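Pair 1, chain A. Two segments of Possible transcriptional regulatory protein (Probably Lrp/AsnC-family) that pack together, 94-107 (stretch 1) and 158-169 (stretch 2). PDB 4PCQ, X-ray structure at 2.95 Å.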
# COMPACT_ATOMS: atom_id res chain seq x y z
N LEU A 94 5.84 14.90 -6.18
CA LEU A 94 4.59 15.49 -5.71
C LEU A 94 3.50 14.43 -5.61
O LEU A 94 3.16 13.80 -6.60
CB LEU A 94 4.17 16.61 -6.67
CG LEU A 94 3.00 17.50 -6.28
CD1 LEU A 94 3.52 18.67 -5.46
CD2 LEU A 94 2.29 18.00 -7.52
N GLN A 95 2.95 14.24 -4.42
CA GLN A 95 1.93 13.20 -4.22
C GLN A 95 0.58 13.79 -3.86
O GLN A 95 0.51 14.84 -3.23
CB GLN A 95 2.36 12.20 -3.15
CG GLN A 95 3.34 11.15 -3.62
CD GLN A 95 3.74 10.20 -2.51
OE1 GLN A 95 3.27 9.06 -2.45
NE2 GLN A 95 4.62 10.66 -1.62
N ALA A 96 -0.49 13.11 -4.27
CA ALA A 96 -1.83 13.61 -4.00
C ALA A 96 -2.86 12.51 -3.69
O ALA A 96 -2.67 11.34 -4.01
CB ALA A 96 -2.31 14.46 -5.16
N MET A 97 -3.95 12.94 -3.07
CA MET A 97 -5.08 12.10 -2.75
C MET A 97 -6.27 12.74 -3.46
O MET A 97 -6.69 13.84 -3.09
CB MET A 97 -5.31 12.17 -1.25
CG MET A 97 -4.85 11.01 -0.39
SD MET A 97 -5.41 9.37 -0.88
CE MET A 97 -4.90 8.46 0.59
N ILE A 98 -6.85 12.06 -4.44
CA ILE A 98 -7.96 12.64 -5.18
C ILE A 98 -9.25 11.88 -4.92
O ILE A 98 -9.39 10.74 -5.36
CB ILE A 98 -7.68 12.63 -6.69
CG1 ILE A 98 -6.30 13.20 -6.98
CG2 ILE A 98 -8.73 13.43 -7.42
CD1 ILE A 98 -5.88 13.05 -8.43
N SER A 99 -10.20 12.50 -4.24
CA SER A 99 -11.48 11.86 -3.97
C SER A 99 -12.43 12.10 -5.14
O SER A 99 -12.65 13.24 -5.54
CB SER A 99 -12.10 12.39 -2.67
OG SER A 99 -12.22 13.80 -2.70
N VAL A 100 -12.97 11.02 -5.69
CA VAL A 100 -13.81 11.12 -6.87
C VAL A 100 -15.27 10.77 -6.60
O VAL A 100 -15.57 9.76 -5.96
CB VAL A 100 -13.30 10.22 -8.01
CG1 VAL A 100 -14.18 10.35 -9.23
CG2 VAL A 100 -11.85 10.56 -8.34
N ASN A 101 -16.18 11.63 -7.07
CA ASN A 101 -17.60 11.34 -7.00
C ASN A 101 -18.16 11.21 -8.42
O ASN A 101 -18.05 12.15 -9.22
CB ASN A 101 -18.34 12.43 -6.23
N LEU A 102 -18.75 10.05 -8.71
CA LEU A 102 -19.31 9.77 -10.03
C LEU A 102 -20.74 10.27 -10.10
O LEU A 102 -21.33 10.65 -9.09
CB LEU A 102 -19.33 8.26 -10.28
CG LEU A 102 -18.05 7.43 -10.17
CD1 LEU A 102 -18.37 5.96 -10.39
CD2 LEU A 102 -16.99 7.89 -11.13
N GLN A 103 -21.30 10.27 -11.31
CA GLN A 103 -22.71 10.60 -11.49
C GLN A 103 -23.58 9.45 -11.02
O GLN A 103 -23.20 8.28 -11.08
CB GLN A 103 -23.01 10.92 -12.96
CG GLN A 103 -22.26 12.12 -13.51
CD GLN A 103 -22.91 13.45 -13.15
OE1 GLN A 103 -23.92 13.49 -12.45
NE2 GLN A 103 -22.33 14.53 -13.64
N SER A 104 -24.77 9.79 -10.55
CA SER A 104 -25.68 8.80 -9.99
C SER A 104 -26.03 7.76 -11.03
O SER A 104 -26.37 6.62 -10.70
CB SER A 104 -26.93 9.49 -9.49
OG SER A 104 -26.83 10.89 -9.67
N SER A 105 -25.93 8.17 -12.29
CA SER A 105 -26.24 7.30 -13.41
C SER A 105 -25.04 6.45 -13.79
O SER A 105 -25.18 5.40 -14.41
CB SER A 105 -26.69 8.13 -14.61
OG SER A 105 -26.44 9.52 -14.38
N ALA A 106 -23.84 6.94 -13.47
CA ALA A 106 -22.61 6.24 -13.82
C ALA A 106 -22.14 5.24 -12.76
O ALA A 106 -21.22 4.47 -13.02
CB ALA A 106 -21.51 7.25 -14.12
N ARG A 107 -22.77 5.24 -11.59
CA ARG A 107 -22.29 4.43 -10.46
C ARG A 107 -22.19 2.93 -10.74
O ARG A 107 -21.24 2.28 -10.30
CB ARG A 107 -23.19 4.63 -9.23
CG ARG A 107 -23.26 6.03 -8.68
CD ARG A 107 -23.23 6.00 -7.16
NE ARG A 107 -23.89 7.16 -6.57
CZ ARG A 107 -23.38 8.39 -6.53
NH1 ARG A 107 -24.07 9.37 -5.96
NH2 ARG A 107 -22.20 8.65 -7.07
N ASP A 158 -14.70 12.96 -18.30
CA ASP A 158 -15.42 11.69 -18.24
C ASP A 158 -16.76 11.85 -17.52
O ASP A 158 -17.11 12.95 -17.09
CB ASP A 158 -14.56 10.63 -17.54
CG ASP A 158 -14.98 9.21 -17.87
OD1 ASP A 158 -16.18 8.99 -18.17
OD2 ASP A 158 -14.12 8.32 -17.84
N ALA A 159 -17.50 10.76 -17.39
CA ALA A 159 -18.79 10.76 -16.69
C ALA A 159 -18.64 10.57 -15.18
O ALA A 159 -19.13 9.59 -14.62
CB ALA A 159 -19.71 9.69 -17.27
N ASP A 160 -17.94 11.50 -14.54
CA ASP A 160 -17.89 11.56 -13.08
C ASP A 160 -18.17 12.98 -12.62
O ASP A 160 -17.66 13.94 -13.20
CB ASP A 160 -16.55 11.05 -12.55
CG ASP A 160 -15.37 11.84 -13.06
OD1 ASP A 160 -15.16 12.98 -12.60
OD2 ASP A 160 -14.64 11.31 -13.93
N VAL A 161 -19.00 13.11 -11.60
CA VAL A 161 -19.50 14.42 -11.18
C VAL A 161 -18.38 15.38 -10.80
O VAL A 161 -18.33 16.50 -11.32
CB VAL A 161 -20.49 14.26 -10.04
N ALA A 162 -17.49 14.96 -9.91
CA ALA A 162 -16.43 15.86 -9.45
C ALA A 162 -15.26 15.15 -8.78
O ALA A 162 -15.30 13.95 -8.54
CB ALA A 162 -17.01 16.91 -8.50
N GLY A 163 -14.24 15.93 -8.45
CA GLY A 163 -13.10 15.42 -7.72
C GLY A 163 -12.53 16.48 -6.80
O GLY A 163 -12.56 17.67 -7.12
N THR A 164 -11.98 16.04 -5.68
CA THR A 164 -11.27 16.95 -4.80
C THR A 164 -9.85 16.43 -4.69
O THR A 164 -9.61 15.35 -4.12
CB THR A 164 -11.90 16.99 -3.38
OG1 THR A 164 -13.23 17.50 -3.48
CG2 THR A 164 -11.08 17.89 -2.48
N GLN A 165 -8.88 17.16 -5.23
CA GLN A 165 -7.49 16.75 -5.18
C GLN A 165 -6.80 17.43 -4.00
O GLN A 165 -6.90 18.67 -3.84
CB GLN A 165 -6.81 17.12 -6.50
N THR A 166 -6.13 16.65 -3.17
CA THR A 166 -5.51 17.17 -1.98
C THR A 166 -4.03 16.76 -1.90
O THR A 166 -3.68 15.69 -2.36
CB THR A 166 -6.24 16.63 -0.72
OG1 THR A 166 -7.60 17.07 -0.74
CG2 THR A 166 -5.55 17.20 0.50
N SER A 167 -3.15 17.59 -1.33
CA SER A 167 -1.70 17.28 -1.29
C SER A 167 -1.28 16.29 -0.17
O SER A 167 -1.67 16.39 1.00
CB SER A 167 -0.91 18.59 -1.18
OG SER A 167 0.42 18.43 -1.65
N LEU A 168 -0.48 15.31 -0.57
CA LEU A 168 0.20 14.40 0.35
C LEU A 168 1.59 14.87 0.70
O LEU A 168 2.42 15.07 -0.19
CB LEU A 168 0.29 13.00 -0.24
CG LEU A 168 -0.81 12.01 0.09
CD1 LEU A 168 -0.60 10.75 -0.70
CD2 LEU A 168 -0.67 11.72 1.57
N ILE A 169 1.87 15.06 1.98
CA ILE A 169 3.20 15.50 2.39
C ILE A 169 4.12 14.33 2.80
O ILE A 169 5.31 14.35 2.50
CB ILE A 169 3.12 16.59 3.47
CG1 ILE A 169 2.19 17.72 3.01
CG2 ILE A 169 4.50 17.12 3.74
CD1 ILE A 169 2.15 18.91 3.93

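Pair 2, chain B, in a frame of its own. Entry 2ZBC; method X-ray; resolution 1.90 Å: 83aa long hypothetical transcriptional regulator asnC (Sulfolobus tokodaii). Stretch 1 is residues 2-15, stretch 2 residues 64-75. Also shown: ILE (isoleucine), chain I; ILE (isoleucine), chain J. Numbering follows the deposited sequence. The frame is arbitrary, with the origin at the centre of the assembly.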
# COMPACT_ATOMS: atom_id res chain seq x y z
N ALA B 2 1.96 -13.92 -25.23
CA ALA B 2 1.46 -13.30 -23.94
C ALA B 2 2.51 -12.29 -23.46
O ALA B 2 3.71 -12.58 -23.55
CB ALA B 2 1.30 -14.35 -22.93
N SER B 3 2.07 -11.11 -22.97
CA SER B 3 2.92 -10.00 -22.60
C SER B 3 2.55 -9.51 -21.19
O SER B 3 1.38 -9.47 -20.83
CB SER B 3 2.74 -8.83 -23.57
OG SER B 3 2.86 -9.24 -24.96
N ALA B 4 3.57 -9.13 -20.45
CA ALA B 4 3.33 -8.61 -19.16
C ALA B 4 4.56 -7.78 -18.71
O ALA B 4 5.66 -7.95 -19.23
CB ALA B 4 3.03 -9.72 -18.21
N ILE B 5 4.31 -6.92 -17.77
CA ILE B 5 5.37 -6.21 -17.09
C ILE B 5 5.37 -6.67 -15.67
O ILE B 5 4.30 -6.65 -15.03
CB ILE B 5 5.08 -4.75 -17.16
CG1 ILE B 5 5.06 -4.21 -18.58
CG2 ILE B 5 6.12 -3.92 -16.33
CD1 ILE B 5 6.32 -4.21 -19.21
N VAL B 6 6.54 -7.13 -15.16
CA VAL B 6 6.64 -7.67 -13.83
C VAL B 6 7.50 -6.76 -12.97
O VAL B 6 8.62 -6.43 -13.34
CB VAL B 6 7.25 -9.08 -13.84
CG1 VAL B 6 7.25 -9.67 -12.47
CG2 VAL B 6 6.45 -10.02 -14.80
N LEU B 7 6.95 -6.33 -11.85
CA LEU B 7 7.67 -5.49 -10.89
C LEU B 7 8.27 -6.42 -9.81
O LEU B 7 7.55 -7.20 -9.16
CB LEU B 7 6.74 -4.46 -10.25
CG LEU B 7 5.93 -3.62 -11.27
CD1 LEU B 7 4.89 -2.79 -10.62
CD2 LEU B 7 6.90 -2.79 -12.09
N ILE B 8 9.58 -6.38 -9.64
CA ILE B 8 10.24 -7.34 -8.75
C ILE B 8 10.79 -6.59 -7.56
O ILE B 8 11.38 -5.53 -7.74
CB ILE B 8 11.35 -8.02 -9.51
CG1 ILE B 8 10.79 -8.83 -10.70
CG2 ILE B 8 12.07 -8.99 -8.64
CD1 ILE B 8 11.89 -9.37 -11.57
N ASN B 9 10.64 -7.16 -6.36
CA ASN B 9 11.37 -6.69 -5.18
C ASN B 9 12.31 -7.78 -4.85
O ASN B 9 11.91 -8.97 -4.81
CB ASN B 9 10.49 -6.38 -3.95
CG ASN B 9 9.83 -4.99 -4.05
OD1 ASN B 9 10.31 -3.94 -3.48
ND2 ASN B 9 8.72 -4.97 -4.75
N THR B 10 13.54 -7.39 -4.52
CA THR B 10 14.57 -8.38 -4.14
C THR B 10 14.85 -8.30 -2.63
O THR B 10 14.40 -7.36 -1.98
CB THR B 10 15.90 -8.12 -4.86
OG1 THR B 10 16.45 -6.85 -4.51
CG2 THR B 10 15.69 -8.05 -6.36
N ASP B 11 15.56 -9.30 -2.08
CA ASP B 11 16.18 -9.18 -0.76
C ASP B 11 17.03 -7.91 -0.80
O ASP B 11 17.54 -7.48 -1.88
CB ASP B 11 17.06 -10.36 -0.44
CG ASP B 11 16.27 -11.60 -0.20
OD1 ASP B 11 15.04 -11.53 0.02
OD2 ASP B 11 16.86 -12.69 -0.21
N ALA B 12 17.16 -7.27 0.36
CA ALA B 12 17.89 -5.99 0.36
C ALA B 12 19.34 -6.31 -0.14
O ALA B 12 19.99 -7.27 0.33
CB ALA B 12 17.82 -5.31 1.76
N GLY B 13 19.78 -5.57 -1.13
CA GLY B 13 21.09 -5.67 -1.68
C GLY B 13 21.24 -6.69 -2.80
O GLY B 13 22.30 -6.78 -3.33
N GLY B 14 20.23 -7.47 -3.15
CA GLY B 14 20.41 -8.50 -4.18
C GLY B 14 20.01 -8.09 -5.60
O GLY B 14 20.02 -8.94 -6.55
N GLU B 15 19.59 -6.84 -5.77
CA GLU B 15 19.09 -6.34 -7.06
C GLU B 15 20.04 -6.51 -8.27
O GLU B 15 19.56 -6.84 -9.35
CB GLU B 15 18.52 -4.93 -6.99
CG GLU B 15 19.45 -3.83 -6.51
CD GLU B 15 19.45 -3.70 -5.00
OE1 GLU B 15 19.84 -2.68 -4.54
OE2 GLU B 15 19.07 -4.62 -4.32
N PRO B 64 17.28 -16.93 -6.79
CA PRO B 64 17.91 -16.39 -5.55
C PRO B 64 17.75 -14.91 -5.44
O PRO B 64 18.01 -14.15 -6.36
CB PRO B 64 19.38 -16.74 -5.72
CG PRO B 64 19.35 -18.03 -6.60
CD PRO B 64 18.23 -17.70 -7.58
N LYS B 65 17.22 -14.55 -4.30
CA LYS B 65 17.12 -13.18 -3.81
C LYS B 65 15.92 -12.49 -4.38
O LYS B 65 15.72 -11.33 -4.08
CB LYS B 65 18.43 -12.39 -4.03
CG LYS B 65 19.66 -13.16 -3.42
CD LYS B 65 20.88 -12.24 -3.12
CE LYS B 65 21.98 -12.98 -2.37
NZ LYS B 65 23.29 -12.26 -2.51
N VAL B 66 15.06 -13.18 -5.14
CA VAL B 66 13.77 -12.56 -5.43
C VAL B 66 12.86 -12.73 -4.20
O VAL B 66 12.59 -13.81 -3.71
CB VAL B 66 13.15 -13.13 -6.78
CG1 VAL B 66 11.76 -12.79 -6.91
CG2 VAL B 66 13.93 -12.65 -7.90
N ARG B 67 12.29 -11.63 -3.77
CA ARG B 67 11.38 -11.65 -2.66
C ARG B 67 9.89 -11.67 -3.06
O ARG B 67 9.04 -12.48 -2.54
CB ARG B 67 11.64 -10.40 -1.82
CG ARG B 67 10.71 -10.26 -0.66
CD ARG B 67 10.91 -8.90 0.06
NE ARG B 67 12.16 -8.94 0.81
CZ ARG B 67 12.73 -7.87 1.41
NH1 ARG B 67 12.18 -6.65 1.27
NH2 ARG B 67 13.87 -8.04 2.08
N SER B 68 9.56 -10.74 -3.91
CA SER B 68 8.19 -10.63 -4.41
C SER B 68 8.16 -10.20 -5.86
O SER B 68 9.14 -9.63 -6.41
CB SER B 68 7.42 -9.69 -3.49
OG SER B 68 7.82 -8.39 -3.62
N THR B 69 7.05 -10.51 -6.50
CA THR B 69 6.75 -10.03 -7.88
C THR B 69 5.30 -9.59 -7.96
O THR B 69 4.41 -10.19 -7.32
CB THR B 69 7.04 -11.11 -8.92
OG1 THR B 69 6.12 -12.21 -8.72
CG2 THR B 69 8.41 -11.69 -8.81
N LEU B 70 5.07 -8.57 -8.80
CA LEU B 70 3.75 -8.10 -9.12
C LEU B 70 3.66 -8.08 -10.66
O LEU B 70 4.33 -7.24 -11.28
CB LEU B 70 3.60 -6.70 -8.55
CG LEU B 70 2.22 -6.07 -8.46
CD1 LEU B 70 2.22 -4.83 -7.63
CD2 LEU B 70 1.65 -5.78 -9.75
N THR B 71 2.88 -8.95 -11.23
CA THR B 71 2.77 -9.11 -12.72
C THR B 71 1.57 -8.36 -13.19
O THR B 71 0.48 -8.56 -12.70
CB THR B 71 2.65 -10.63 -13.09
OG1 THR B 71 3.83 -11.32 -12.66
CG2 THR B 71 2.52 -10.89 -14.67
N MSE B 72 1.79 -7.46 -14.14
CA MSE B 72 0.77 -6.65 -14.69
C MSE B 72 0.56 -7.22 -16.11
O MSE B 72 1.40 -7.04 -16.98
CB MSE B 72 1.28 -5.21 -14.75
CG MSE B 72 1.49 -4.64 -13.28
SE MSE B 72 1.94 -2.74 -13.44
CE MSE B 72 3.71 -2.96 -14.04
N ILE B 73 -0.53 -7.92 -16.30
CA ILE B 73 -0.90 -8.42 -17.62
C ILE B 73 -1.24 -7.24 -18.48
O ILE B 73 -1.98 -6.35 -18.07
CB ILE B 73 -2.12 -9.42 -17.53
CG1 ILE B 73 -1.81 -10.58 -16.58
CG2 ILE B 73 -2.47 -9.90 -18.93
CD1 ILE B 73 -0.73 -11.42 -17.07
N ILE B 74 -0.65 -7.18 -19.69
CA ILE B 74 -0.88 -6.14 -20.65
C ILE B 74 -2.14 -6.44 -21.45
O ILE B 74 -2.39 -7.59 -21.85
CB ILE B 74 0.35 -6.02 -21.60
CG1 ILE B 74 1.49 -5.31 -20.87
CG2 ILE B 74 0.09 -5.17 -22.84
CD1 ILE B 74 2.84 -5.57 -21.51
N VAL B 75 -2.92 -5.39 -21.68
CA VAL B 75 -4.19 -5.49 -22.42
C VAL B 75 -3.90 -5.55 -23.95
O VAL B 75 -3.27 -4.63 -24.53
CB VAL B 75 -5.17 -4.28 -22.18
CG1 VAL B 75 -6.40 -4.41 -23.11
CG2 VAL B 75 -5.66 -4.28 -20.69
N ILE I . 0.80 -12.83 -7.99
CA ILE I . 2.18 -13.09 -8.49
C ILE I . 2.61 -12.11 -9.61
O ILE I . 1.71 -11.33 -10.02
CB ILE I . 2.29 -14.51 -9.02
CG1 ILE I . 1.55 -14.68 -10.35
CG2 ILE I . 1.61 -15.44 -8.06
CD1 ILE I . 1.61 -16.08 -10.84
OXT ILE I . 3.82 -12.14 -10.03
N ILE J . 14.29 0.30 -5.29
CA ILE J . 15.39 0.42 -4.28
C ILE J . 15.40 1.74 -3.61
O ILE J . 14.68 2.63 -4.11
CB ILE J . 16.77 0.09 -4.87
CG1 ILE J . 17.33 1.19 -5.79
CG2 ILE J . 16.74 -1.23 -5.52
CD1 ILE J . 18.79 0.94 -6.23
OXT ILE J . 16.06 1.78 -2.57
O HOH W 1 6.90 -6.95 -6.00

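The sharpest difference lies on one sheet face at a single matched site. Where pair 2 has Thr B69, pair 1 has Gly A163, which carries no side chain. Thr B69 and Thr B71 line up on the face they share with Val B6, and both hydroxyls reach the carboxylate of a bound isoleucine: Thr B69 OG1 donates to ILE (chain I) OXT at 2.6 Å and Thr B71 OG1 to the same OXT at 2.8 Å, while Thr B71 N donates to ILE (chain I) O at 2.9 Å. Pair 1 has Gln A165 at the place of Thr B71, modelled only to CB. Packing against stretch 1 does not demand the glycine, since there is room for a CB at Gly A163.

Beneath this contrast the backbones nearly coincide, with an RMSD of 0.4 Å over 14 central residues. Both pairs are antiparallel strands whose hydrogen-bonded and non-hydrogen-bonded couples alternate. Met A97 with Thr A166 matches Ile B5 with Met B72, and Ser A99 with Thr A164 matches Leu B7 with Leu B70. Main-chain bonds fix this register whatever the side chains: Met A97 N to Thr A166 O is 2.9 Å, and Ile B5 N to Met B72 O is 3.0 Å.

The face carrying these hydrogen-bonded couples is filled by two different rules. Pair 2 uses hydrophobic bulk: the selenomethionine Met B72 places CE 3.5 Å from Ile B5 CG2 and 3.6 Å from Leu B7 CG, so one flexible side chain touches two neighbours along the opposing strand. Pair 1 is more polar here. Ser A99 OG makes a weak hydrogen bond to Thr A164 O at 3.4 Å, and apolar packing appears farther along, where Met A97 CG lies 4.2 Å from Leu A168 CG.

On the other face, Val A100 and Ile B8 have side-chain centres only 0.3 Å apart after superposition. Their partners differ in chemistry: Val A100 CG1 meets Asp A160 CB at 4.1 Å, whereas Ile B8 CG2 meets Val B66 CG2 at 4.2 Å. The aspartate thus offers its methylene where the valine offers a methyl.

At the matched Asn A101 and Asn B9 the two agree. Asn B9 O accepts from Arg B67 N at 2.9 Å and Ser B68 N at 3.1 Å at a beta bulge; Asn A101 O accepts from Ala A162 N at 2.9 Å and has Val A161 N 2.7 Å away. In pair 2 a type II turn from Asp B11 to Gly B14 follows, and a CB on Gly B14 would clash with Lys B65 CD. After the matched Gln A103, pair 1 also folds back, Ala A106 N donating to Gln A103 O at 2.8 Å, and Ala A106 CB rests 3.4 Å from Ala A159 O.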